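PDB 3ING: homoserine dehydrogenase from Thermoplasma acidophilum, which probably catalyses the NADP(H)-dependent interconversion of aspartate semialdehyde and homoserine on the route to threonine and methionine. Local coordinates for residues 97-102 with 117-122; 8-13 with 88-93; 110-115 with 136-141. One frame throughout, in Å; residues are numbered along the deposited sequence.

Interaction 1 of 3, residues 97-102 with 117-122. With NDP (NADPH dihydro-nicotinamide-adenine-dinucleotide phosphate), chain C.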
loop_
_atom_site.group_PDB
_atom_site.type_symbol
_atom_site.label_atom_id
_atom_site.label_comp_id
_atom_site.label_asym_id
_atom_site.label_seq_id
_atom_site.Cartn_x
_atom_site.Cartn_y
_atom_site.Cartn_z
ATOM N N VAL A 97 -9.156 -6.182 28.540
ATOM C CA VAL A 97 -9.157 -7.544 29.091
ATOM C C VAL A 97 -10.166 -8.431 28.371
ATOM O O VAL A 97 -9.881 -9.587 28.072
ATOM C CB VAL A 97 -9.402 -7.490 30.628
ATOM C CG1 VAL A 97 -9.555 -8.864 31.197
ATOM C CG2 VAL A 97 -8.238 -6.694 31.304
ATOM N N ARG A 98 -11.346 -7.876 28.069
ATOM C CA ARG A 98 -12.372 -8.604 27.346
ATOM C C ARG A 98 -11.863 -9.072 25.960
ATOM O O ARG A 98 -12.077 -10.226 25.543
ATOM C CB ARG A 98 -13.628 -7.721 27.194
ATOM C CG ARG A 98 -14.768 -8.438 26.479
ATOM C CD ARG A 98 -16.033 -7.591 26.281
ATOM N NE ARG A 98 -15.786 -6.388 25.491
ATOM C CZ ARG A 98 -15.584 -6.386 24.165
ATOM N NH1 ARG A 98 -15.564 -7.510 23.441
ATOM N NH2 ARG A 98 -15.368 -5.248 23.556
ATOM N N GLU A 99 -11.153 -8.182 25.284
ATOM C CA GLU A 99 -10.607 -8.440 23.967
ATOM C C GLU A 99 -9.494 -9.486 24.033
ATOM O O GLU A 99 -9.450 -10.428 23.227
ATOM C CB GLU A 99 -10.100 -7.139 23.376
ATOM C CG GLU A 99 -11.206 -6.080 23.043
ATOM C CD GLU A 99 -11.605 -5.116 24.169
ATOM O OE1 GLU A 99 -11.255 -5.367 25.344
ATOM O OE2 GLU A 99 -12.342 -4.117 23.864
ATOM N N TYR A 100 -8.577 -9.314 24.986
ATOM C CA TYR A 100 -7.552 -10.314 25.196
ATOM C C TYR A 100 -8.175 -11.699 25.403
ATOM O O TYR A 100 -7.724 -12.670 24.821
ATOM C CB TYR A 100 -6.628 -9.960 26.372
ATOM C CG TYR A 100 -5.899 -11.160 26.960
ATOM C CD1 TYR A 100 -4.892 -11.813 26.250
ATOM C CD2 TYR A 100 -6.231 -11.644 28.203
ATOM C CE1 TYR A 100 -4.227 -12.927 26.806
ATOM C CE2 TYR A 100 -5.591 -12.767 28.752
ATOM C CZ TYR A 100 -4.588 -13.381 28.043
ATOM O OH TYR A 100 -3.939 -14.469 28.569
ATOM N N SER A 101 -9.194 -11.785 26.247
ATOM C CA SER A 101 -9.843 -13.025 26.531
ATOM C C SER A 101 -10.460 -13.625 25.266
ATOM O O SER A 101 -10.359 -14.822 25.014
ATOM C CB SER A 101 -10.909 -12.808 27.613
ATOM O OG SER A 101 -10.316 -12.337 28.820
ATOM N N LEU A 102 -11.089 -12.783 24.470
ATOM C CA LEU A 102 -11.672 -13.221 23.239
ATOM C C LEU A 102 -10.635 -13.791 22.282
ATOM O O LEU A 102 -10.845 -14.866 21.756
ATOM C CB LEU A 102 -12.437 -12.071 22.597
ATOM C CG LEU A 102 -13.187 -12.305 21.307
ATOM C CD1 LEU A 102 -14.333 -13.270 21.520
ATOM C CD2 LEU A 102 -13.659 -10.929 20.793
ATOM N N ASN A 117 -11.170 -3.445 16.566
ATOM C CA ASN A 117 -11.192 -2.937 17.932
ATOM C C ASN A 117 -9.746 -2.675 18.385
ATOM O O ASN A 117 -8.895 -3.534 18.247
ATOM C CB ASN A 117 -11.956 -3.948 18.807
ATOM C CG ASN A 117 -11.893 -3.636 20.315
ATOM O OD1 ASN A 117 -10.897 -3.164 20.788
ATOM N ND2 ASN A 117 -12.947 -3.957 21.044
ATOM N N LYS A 118 -9.489 -1.462 18.896
ATOM C CA LYS A 118 -8.152 -0.997 19.260
ATOM C C LYS A 118 -7.764 -1.254 20.699
ATOM O O LYS A 118 -6.582 -1.134 21.045
ATOM C CB LYS A 118 -8.083 0.513 19.025
ATOM C CG LYS A 118 -8.483 0.833 17.600
ATOM C CD LYS A 118 -8.951 2.254 17.402
ATOM C CE LYS A 118 -9.896 2.318 16.183
ATOM N NZ LYS A 118 -10.492 3.671 16.001
ATOM N N SER A 119 -8.735 -1.574 21.550
ATOM C CA SER A 119 -8.464 -1.587 23.009
ATOM C C SER A 119 -7.629 -2.773 23.490
ATOM O O SER A 119 -6.785 -2.644 24.377
ATOM C CB SER A 119 -9.779 -1.574 23.764
ATOM O OG SER A 119 -9.558 -1.466 25.159
ATOM N N GLY A 120 -7.886 -3.948 22.937
ATOM C CA GLY A 120 -7.089 -5.126 23.295
ATOM C C GLY A 120 -5.630 -4.895 22.992
ATOM O O GLY A 120 -4.808 -5.005 23.850
ATOM N N LEU A 121 -5.320 -4.506 21.752
ATOM C CA LEU A 121 -3.943 -4.282 21.351
ATOM C C LEU A 121 -3.310 -3.095 22.039
ATOM O O LEU A 121 -2.118 -3.090 22.276
ATOM C CB LEU A 121 -3.872 -4.098 19.827
ATOM C CG LEU A 121 -4.248 -5.330 18.996
ATOM C CD1 LEU A 121 -4.337 -5.000 17.510
ATOM C CD2 LEU A 121 -3.266 -6.499 19.277
ATOM N N ALA A 122 -4.095 -2.080 22.367
ATOM C CA ALA A 122 -3.538 -0.883 23.020
ATOM C C ALA A 122 -3.184 -1.095 24.510
ATOM O O ALA A 122 -2.308 -0.423 25.042
ATOM C CB ALA A 122 -4.493 0.324 22.846
HETATM P PA NDP C . -20.971 0.146 17.097
HETATM O O1A NDP C . -21.747 0.756 16.000
HETATM O O2A NDP C . -21.273 0.623 18.467
HETATM O O5B NDP C . -21.169 -1.452 17.099
HETATM C C5B NDP C . -20.667 -2.336 18.081
HETATM C C4B NDP C . -21.259 -3.724 17.893
HETATM O O4B NDP C . -20.854 -4.599 18.914
HETATM C C3B NDP C . -22.790 -3.714 18.001
HETATM O O3B NDP C . -23.355 -4.797 17.278
HETATM C C2B NDP C . -23.018 -3.905 19.462
HETATM O O2B NDP C . -24.275 -4.430 19.788
HETATM C C1B NDP C . -21.965 -4.944 19.740
HETATM N N9A NDP C . -21.514 -5.014 21.124
HETATM C C8A NDP C . -21.415 -4.047 22.086
HETATM N N7A NDP C . -20.867 -4.625 23.200
HETATM C C5A NDP C . -20.628 -5.918 22.934
HETATM C C6A NDP C . -20.107 -6.914 23.733
HETATM N N6A NDP C . -19.465 -6.608 24.858
HETATM N N1A NDP C . -19.984 -8.125 23.153
HETATM C C2A NDP C . -20.398 -8.403 21.866
HETATM N N3A NDP C . -20.917 -7.417 21.048
HETATM C C4A NDP C . -21.012 -6.185 21.630
HETATM O O3 NDP C . -19.399 0.320 16.813
HETATM P PN NDP C . -18.706 0.540 15.379
HETATM O O1N NDP C . -18.837 1.976 14.988
HETATM O O2N NDP C . -19.223 -0.534 14.476
HETATM O O5D NDP C . -17.135 0.283 15.697
HETATM C C5D NDP C . -16.791 -1.072 15.987
HETATM C C4D NDP C . -15.298 -1.152 16.289
HETATM O O4D NDP C . -14.606 -0.708 15.144
HETATM C C3D NDP C . -14.849 -0.255 17.411
HETATM O O3D NDP C . -13.941 -0.897 18.314
HETATM C C2D NDP C . -14.218 0.933 16.710
HETATM O O2D NDP C . -13.237 1.569 17.484
HETATM C C1D NDP C . -13.638 0.274 15.480
HETATM N N1N NDP C . -13.394 1.193 14.382
HETATM C C2N NDP C . -14.430 1.942 13.887
HETATM C C3N NDP C . -14.231 2.963 12.969
HETATM C C7N NDP C . -15.411 3.630 12.372
HETATM O O7N NDP C . -15.286 4.016 11.056
HETATM N N7N NDP C . -16.567 3.739 13.013
HETATM C C4N NDP C . -12.918 3.077 12.202
HETATM C C5N NDP C . -11.865 2.184 12.798
HETATM C C6N NDP C . -12.143 1.285 13.826
HETATM P P2B NDP C . -25.657 -3.779 19.303
HETATM O O1X NDP C . -26.626 -4.591 20.119
HETATM O O2X NDP C . -25.814 -3.789 17.753
HETATM O O3X NDP C . -25.573 -2.363 19.776
#
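The side-chain amide of N117 meets two flat groups of helix 97-108, the carboxylate of E99 and the guanidinium of R98, and lies flat against neither: its plane is turned 78° from the first and 61° from the second. One face of the guanidinium bears E99 CD near the rim. Over the opposite face, again off-centre, sits the adenine amino nitrogen of NADPH, with N6A 3.7 Å from R98 NE. N117 ND2 comes to the guanidinium obliquely and donates to the anti lone pair of E99 OE2 at 2.9 Å. R98 NH2 stands 3.2 Å from E99 OE2, a salt bridge of charge alone because the oxygen lies well out of the guanidinium plane. N117 OD1 accepts S119 N at 2.8 Å, a capping bond at the turn into helix 119-135 of the Rossmann-type NADPH-binding domain. An alanine in place of N117 would probably leave S119 N without its cap and E99 OE2 without its amide donor. T90 OG1 is a further partner of R98 NH2 and N117 ND2, while S93 holds E99 OE1 and S119 OG. Beside these polar groups the two segments touch closely, E99 CB lying 3.6 Å from G120 CA, where a side chain would collide with E99. K118 turns away from helix 97-108, and its CE rests 3.4 Å from NADPH C6N on the nicotinamide ring.

Interaction 2 of 3, residues 8-13 with 88-93. With NDP (NADPH dihydro-nicotinamide-adenine-dinucleotide phosphate), chain C.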
loop_
_atom_site.group_PDB
_atom_site.type_symbol
_atom_site.label_atom_id
_atom_site.label_comp_id
_atom_site.label_asym_id
_atom_site.label_seq_id
_atom_site.Cartn_x
_atom_site.Cartn_y
_atom_site.Cartn_z
ATOM N N ILE A 8 -16.183 -16.111 12.164
ATOM C CA ILE A 8 -17.117 -15.770 13.210
ATOM C C ILE A 8 -16.986 -14.267 13.383
ATOM O O ILE A 8 -15.873 -13.750 13.511
ATOM C CB ILE A 8 -16.798 -16.492 14.534
ATOM C CG1 ILE A 8 -17.185 -17.988 14.436
ATOM C CG2 ILE A 8 -17.541 -15.827 15.659
ATOM C CD1 ILE A 8 -16.520 -18.884 15.523
ATOM N N LEU A 9 -18.115 -13.559 13.374
ATOM C CA LEU A 9 -18.103 -12.105 13.474
ATOM C C LEU A 9 -18.734 -11.657 14.796
ATOM O O LEU A 9 -19.902 -11.880 15.008
ATOM C CB LEU A 9 -18.896 -11.476 12.323
ATOM C CG LEU A 9 -19.025 -9.938 12.315
ATOM C CD1 LEU A 9 -17.596 -9.288 12.392
ATOM C CD2 LEU A 9 -19.831 -9.392 11.104
HETATM N N MSE A 10 -17.971 -10.948 15.614
HETATM C CA MSE A 10 -18.446 -10.411 16.862
HETATM C C MSE A 10 -18.667 -8.910 16.682
HETATM O O MSE A 10 -17.708 -8.188 16.450
HETATM C CB MSE A 10 -17.393 -10.591 17.945
HETATM C CG MSE A 10 -17.012 -11.999 18.311
HETATM SE SE MSE A 10 -18.138 -12.677 19.711
HETATM C CE MSE A 10 -17.960 -11.449 21.175
ATOM N N GLY A 11 -19.915 -8.457 16.777
ATOM C CA GLY A 11 -20.242 -7.040 16.591
ATOM C C GLY A 11 -20.725 -6.765 15.197
ATOM O O GLY A 11 -20.029 -7.044 14.228
ATOM N N THR A 12 -21.937 -6.235 15.107
ATOM C CA THR A 12 -22.623 -5.943 13.842
ATOM C C THR A 12 -23.240 -4.536 13.847
ATOM O O THR A 12 -24.441 -4.338 13.493
ATOM C CB THR A 12 -23.698 -6.978 13.568
ATOM O OG1 THR A 12 -24.362 -7.274 14.798
ATOM C CG2 THR A 12 -23.054 -8.258 13.027
ATOM N N GLY A 13 -22.409 -3.571 14.237
ATOM C CA GLY A 13 -22.791 -2.168 14.245
ATOM C C GLY A 13 -22.386 -1.493 12.948
ATOM O O GLY A 13 -22.431 -2.111 11.887
ATOM N N ASP A 88 -13.320 -9.241 15.237
ATOM C CA ASP A 88 -13.767 -8.391 16.341
ATOM C C ASP A 88 -14.131 -7.003 15.870
ATOM O O ASP A 88 -13.255 -6.210 15.553
ATOM C CB ASP A 88 -12.666 -8.282 17.391
ATOM C CG ASP A 88 -13.082 -7.482 18.610
ATOM O OD1 ASP A 88 -14.264 -7.143 18.698
ATOM O OD2 ASP A 88 -12.215 -7.214 19.500
ATOM N N CYS A 89 -15.432 -6.744 15.770
ATOM C CA CYS A 89 -15.936 -5.428 15.499
ATOM C C CYS A 89 -16.745 -4.898 16.705
ATOM O O CYS A 89 -17.744 -4.161 16.545
ATOM C CB CYS A 89 -16.808 -5.461 14.242
ATOM S SG CYS A 89 -15.842 -5.748 12.724
ATOM N N THR A 90 -16.355 -5.307 17.890
ATOM C CA THR A 90 -17.019 -4.857 19.132
ATOM C C THR A 90 -16.373 -3.533 19.574
ATOM O O THR A 90 -15.296 -3.207 19.135
ATOM C CB THR A 90 -16.868 -5.875 20.274
ATOM O OG1 THR A 90 -15.480 -5.970 20.618
ATOM C CG2 THR A 90 -17.404 -7.258 19.862
ATOM N N PRO A 91 -17.064 -2.748 20.429
ATOM C CA PRO A 91 -16.497 -1.495 20.904
ATOM C C PRO A 91 -15.363 -1.702 21.882
ATOM O O PRO A 91 -15.253 -2.765 22.517
ATOM C CB PRO A 91 -17.692 -0.838 21.637
ATOM C CG PRO A 91 -18.881 -1.636 21.333
ATOM C CD PRO A 91 -18.400 -2.974 20.985
ATOM N N ALA A 92 -14.540 -0.669 22.042
ATOM C CA ALA A 92 -13.457 -0.680 22.992
ATOM C C ALA A 92 -13.926 -0.820 24.418
ATOM O O ALA A 92 -14.803 -0.105 24.868
ATOM C CB ALA A 92 -12.624 0.608 22.854
ATOM N N SER A 93 -13.337 -1.771 25.135
ATOM C CA SER A 93 -13.462 -1.841 26.604
ATOM C C SER A 93 -12.461 -0.867 27.221
ATOM O O SER A 93 -11.527 -0.398 26.543
ATOM C CB SER A 93 -13.150 -3.228 27.107
ATOM O OG SER A 93 -11.771 -3.490 26.999
HETATM P PA NDP C . -20.971 0.146 17.097
HETATM O O1A NDP C . -21.747 0.756 16.000
HETATM O O2A NDP C . -21.273 0.623 18.467
HETATM O O5B NDP C . -21.169 -1.452 17.099
HETATM C C5B NDP C . -20.667 -2.336 18.081
HETATM C C4B NDP C . -21.259 -3.724 17.893
HETATM O O4B NDP C . -20.854 -4.599 18.914
HETATM C C3B NDP C . -22.790 -3.714 18.001
HETATM O O3B NDP C . -23.355 -4.797 17.278
HETATM C C2B NDP C . -23.018 -3.905 19.462
HETATM O O2B NDP C . -24.275 -4.430 19.788
HETATM C C1B NDP C . -21.965 -4.944 19.740
HETATM N N9A NDP C . -21.514 -5.014 21.124
HETATM C C8A NDP C . -21.415 -4.047 22.086
HETATM N N7A NDP C . -20.867 -4.625 23.200
HETATM C C5A NDP C . -20.628 -5.918 22.934
HETATM C C6A NDP C . -20.107 -6.914 23.733
HETATM N N6A NDP C . -19.465 -6.608 24.858
HETATM N N1A NDP C . -19.984 -8.125 23.153
HETATM C C2A NDP C . -20.398 -8.403 21.866
HETATM N N3A NDP C . -20.917 -7.417 21.048
HETATM C C4A NDP C . -21.012 -6.185 21.630
HETATM O O3 NDP C . -19.399 0.320 16.813
HETATM P PN NDP C . -18.706 0.540 15.379
HETATM O O1N NDP C . -18.837 1.976 14.988
HETATM O O2N NDP C . -19.223 -0.534 14.476
HETATM O O5D NDP C . -17.135 0.283 15.697
HETATM C C5D NDP C . -16.791 -1.072 15.987
HETATM C C4D NDP C . -15.298 -1.152 16.289
HETATM O O4D NDP C . -14.606 -0.708 15.144
HETATM C C3D NDP C . -14.849 -0.255 17.411
HETATM O O3D NDP C . -13.941 -0.897 18.314
HETATM C C2D NDP C . -14.218 0.933 16.710
HETATM O O2D NDP C . -13.237 1.569 17.484
HETATM C C1D NDP C . -13.638 0.274 15.480
HETATM N N1N NDP C . -13.394 1.193 14.382
HETATM C C2N NDP C . -14.430 1.942 13.887
HETATM C C3N NDP C . -14.231 2.963 12.969
HETATM C C7N NDP C . -15.411 3.630 12.372
HETATM O O7N NDP C . -15.286 4.016 11.056
HETATM N N7N NDP C . -16.567 3.739 13.013
HETATM C C4N NDP C . -12.918 3.077 12.202
HETATM C C5N NDP C . -11.865 2.184 12.798
HETATM C C6N NDP C . -12.143 1.285 13.826
HETATM P P2B NDP C . -25.657 -3.779 19.303
HETATM O O1X NDP C . -26.626 -4.591 20.119
HETATM O O2X NDP C . -25.814 -3.789 17.753
HETATM O O3X NDP C . -25.573 -2.363 19.776
HETATM O O HOH W 1 -19.565 -3.243 14.515
#
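M10 and C89 join the two segments through a single backbone bond, C89 N to M10 O at 2.8 Å, beside the parallel bridge of M10 with D88. Packing is tight just beyond it. T90 CG2 sits 3.8 Å from CB of M10, a selenomethionine, and G11 runs so near C89 and T90 that a side chain there would clash with C89 O. G11 also has a positive phi of 98°, and its buried O finds no partner in the model. With chi1 at 65°, T90 OG1 lies between its own backbone N and carbonyl carbon and donates to D88 OD1 at 2.6 Å on the syn side. T90 N reaches the same oxygen from the anti side, 31° out of the carboxylate plane, closing an Asx turn. Here strand 4-10 of the Rossmann-type sheet runs into a glycine-rich loop, consistent with the GxGxxG motif, and both segments border NADPH: T12 N donates to ribose O3B at 3.0 Å, and T90 O accepts from O3D of the other ribose. The apolar touch of L9 CD1 on C89 SG is looser, at 4.0 Å. Toward partly exposed G13 the segments part, and a water links them, accepting from G13 N and donating to C89 O and to phosphate oxygen O2N of NADPH.

Interaction 3 of 3, residues 110-115 with 136-141. With EDO (1,2-ethanediol), chain H.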
loop_
_atom_site.group_PDB
_atom_site.type_symbol
_atom_site.label_atom_id
_atom_site.label_comp_id
_atom_site.label_asym_id
_atom_site.label_seq_id
_atom_site.Cartn_x
_atom_site.Cartn_y
_atom_site.Cartn_z
ATOM N N GLY A 110 -8.056 -22.745 17.621
ATOM C CA GLY A 110 -7.572 -23.003 16.263
ATOM C C GLY A 110 -7.863 -21.911 15.248
ATOM O O GLY A 110 -7.788 -22.141 14.028
HETATM N N MSE A 111 -8.154 -20.708 15.725
HETATM C CA MSE A 111 -8.509 -19.645 14.836
HETATM C C MSE A 111 -7.488 -18.527 14.825
HETATM O O MSE A 111 -6.798 -18.285 15.831
HETATM C CB MSE A 111 -9.849 -19.058 15.253
HETATM C CG MSE A 111 -10.981 -20.042 15.267
HETATM SE SE MSE A 111 -12.648 -19.149 15.613
HETATM C CE MSE A 111 -12.869 -19.274 17.071
ATOM N N ASN A 112 -7.385 -17.834 13.684
ATOM C CA ASN A 112 -6.654 -16.552 13.676
ATOM C C ASN A 112 -7.644 -15.460 13.989
ATOM O O ASN A 112 -8.848 -15.726 14.104
ATOM C CB ASN A 112 -5.958 -16.305 12.333
ATOM C CG ASN A 112 -4.901 -17.315 12.033
ATOM O OD1 ASN A 112 -3.994 -17.569 12.840
ATOM N ND2 ASN A 112 -4.986 -17.905 10.851
ATOM N N VAL A 113 -7.153 -14.224 14.154
ATOM C CA VAL A 113 -7.999 -13.106 14.462
ATOM C C VAL A 113 -7.791 -11.921 13.565
ATOM O O VAL A 113 -6.670 -11.592 13.197
ATOM C CB VAL A 113 -7.787 -12.657 15.964
ATOM C CG1 VAL A 113 -8.521 -11.372 16.275
ATOM C CG2 VAL A 113 -8.256 -13.766 16.910
ATOM N N VAL A 114 -8.901 -11.268 13.217
ATOM C CA VAL A 114 -8.879 -9.959 12.572
ATOM C C VAL A 114 -9.646 -8.991 13.463
ATOM O O VAL A 114 -10.758 -9.294 13.888
ATOM C CB VAL A 114 -9.539 -9.976 11.210
ATOM C CG1 VAL A 114 -9.668 -8.570 10.724
ATOM C CG2 VAL A 114 -8.735 -10.871 10.221
ATOM N N THR A 115 -9.066 -7.831 13.761
ATOM C CA THR A 115 -9.756 -6.898 14.610
ATOM C C THR A 115 -9.760 -5.475 14.066
ATOM O O THR A 115 -8.794 -4.999 13.483
ATOM C CB THR A 115 -9.171 -6.915 16.055
ATOM O OG1 THR A 115 -9.994 -6.107 16.946
ATOM C CG2 THR A 115 -7.701 -6.412 16.083
ATOM N N SER A 136 0.564 -20.623 17.814
ATOM C CA SER A 136 0.938 -20.534 16.384
ATOM C C SER A 136 -0.174 -19.942 15.500
ATOM O O SER A 136 -0.511 -20.456 14.419
ATOM C CB SER A 136 1.402 -21.888 15.837
ATOM O OG SER A 136 2.544 -22.345 16.558
ATOM N N LYS A 137 -0.724 -18.831 15.959
ATOM C CA LYS A 137 -1.771 -18.154 15.202
ATOM C C LYS A 137 -1.341 -16.751 14.944
ATOM O O LYS A 137 -0.274 -16.319 15.418
ATOM C CB LYS A 137 -3.105 -18.164 15.934
ATOM C CG LYS A 137 -3.606 -19.510 16.293
ATOM C CD LYS A 137 -3.950 -20.314 15.080
ATOM C CE LYS A 137 -4.482 -21.654 15.467
ATOM N NZ LYS A 137 -3.400 -22.547 15.963
ATOM N N TYR A 138 -2.168 -16.051 14.161
ATOM C CA TYR A 138 -1.913 -14.672 13.747
ATOM C C TYR A 138 -3.055 -13.764 14.082
ATOM O O TYR A 138 -4.184 -14.223 14.218
ATOM C CB TYR A 138 -1.733 -14.599 12.221
ATOM C CG TYR A 138 -0.578 -15.425 11.721
ATOM C CD1 TYR A 138 0.722 -14.937 11.782
ATOM C CD2 TYR A 138 -0.765 -16.699 11.237
ATOM C CE1 TYR A 138 1.804 -15.690 11.334
ATOM C CE2 TYR A 138 0.319 -17.465 10.798
ATOM C CZ TYR A 138 1.592 -16.947 10.843
ATOM O OH TYR A 138 2.671 -17.694 10.419
ATOM N N ILE A 139 -2.735 -12.466 14.199
ATOM C CA ILE A 139 -3.717 -11.436 14.327
ATOM C C ILE A 139 -3.392 -10.311 13.376
ATOM O O ILE A 139 -2.227 -9.882 13.270
ATOM C CB ILE A 139 -3.823 -10.908 15.804
ATOM C CG1 ILE A 139 -4.911 -9.838 15.893
ATOM C CG2 ILE A 139 -2.430 -10.435 16.367
ATOM C CD1 ILE A 139 -5.455 -9.585 17.331
ATOM N N ARG A 140 -4.417 -9.838 12.659
ATOM C CA ARG A 140 -4.283 -8.654 11.817
ATOM C C ARG A 140 -5.259 -7.584 12.297
ATOM O O ARG A 140 -6.293 -7.875 12.929
ATOM C CB ARG A 140 -4.441 -8.971 10.313
ATOM C CG ARG A 140 -3.381 -9.908 9.745
ATOM C CD ARG A 140 -3.465 -9.957 8.167
ATOM N NE ARG A 140 -3.077 -8.663 7.616
ATOM C CZ ARG A 140 -1.809 -8.286 7.378
ATOM N NH1 ARG A 140 -0.816 -9.101 7.606
ATOM N NH2 ARG A 140 -1.544 -7.069 6.902
ATOM N N TYR A 141 -4.879 -6.335 12.035
ATOM C CA TYR A 141 -5.497 -5.159 12.652
ATOM C C TYR A 141 -5.477 -3.901 11.789
ATOM O O TYR A 141 -5.394 -2.774 12.277
ATOM C CB TYR A 141 -4.861 -4.967 14.035
ATOM C CG TYR A 141 -3.336 -5.090 14.084
ATOM C CD1 TYR A 141 -2.527 -3.999 13.798
ATOM C CD2 TYR A 141 -2.717 -6.280 14.431
ATOM C CE1 TYR A 141 -1.135 -4.090 13.847
ATOM C CE2 TYR A 141 -1.318 -6.373 14.494
ATOM C CZ TYR A 141 -0.538 -5.278 14.182
ATOM O OH TYR A 141 0.849 -5.356 14.230
HETATM C C1 EDO H . 2.496 -17.366 14.478
HETATM O O1 EDO H . 2.177 -17.387 15.873
HETATM C C2 EDO H . 3.763 -18.162 14.229
HETATM O O2 EDO H . 3.405 -19.446 13.701
#
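K137, N112 and T115 bury the most surface where these two parallel segments meet. K137 folds its aliphatic chain over the start of 110-115: CB lies 3.3 Å from N112 OD1, and CE rests 3.4 Å from G110 C. The bend at chi2 (-66°) brings CD close to M111 O, a buried carbonyl oxygen with no polar partner in the model. NZ, beyond the packed CE, bonds N135 O, just before the segment. N112 crosses K137 at about a right angle and does the polar work at this end. Its OD1 accepts Y138 N at 2.7 Å from above the amide plane, 35° out of it, standing in for a backbone carbonyl just ahead of the regular pairing. That pairing follows with V113 N to Y138 O, R140 N to V113 O at 2.9 Å, and T115 N to R140 O. It links the two strands of a beta-alpha-beta unit, 112-115 and 139-140, connected through helix 119-135; within the chain, 139-140 is the outermost strand on this side of the Rossmann-type sheet. V113 and I139 lie side by side on one face, CG1 to CD1 at 3.7 Å, while V114 and R140 share the other face, where helix 306-321 covers V114. At the far end T115 places CG2 between its backbone N and carbonyl carbon, 3.8 Å from Y141 CB; the same rotamer sets OG1 anti to the backbone N, where it bonds N117 N and Y103 OH. R140 extends away from 110-115 to salt bridges with D156 and D316. Near the solvent-facing end, a molecule of 1,2-ethanediol, probably from the crystallisation liquor, lies over one face of the exposed Y138 ring and donates from O1 to K137 O at 2.7 Å.

Interactions 1 and 2 are buried and both touch NADPH, whereas interaction 3 runs from a buried end near T115 to an exposed one at G110 and Y138. Interaction 2 and interaction 3 belong to the same sheet, where D88 N of interaction 2 probably bonds V114 O of interaction 3 between adjacent strands; interaction 1 joins the helices before and after strand 112-115. Their chemistry follows their place: interaction 1 rests on charged and amide groups, interaction 2 on one backbone bond and close-set glycine, interaction 3 on repeated backbone pairing with apolar flanks. S93 of interaction 2 ties into interaction 1, and L121, pointing away from helix 97-108, packs against T115 and Y141 of interaction 3.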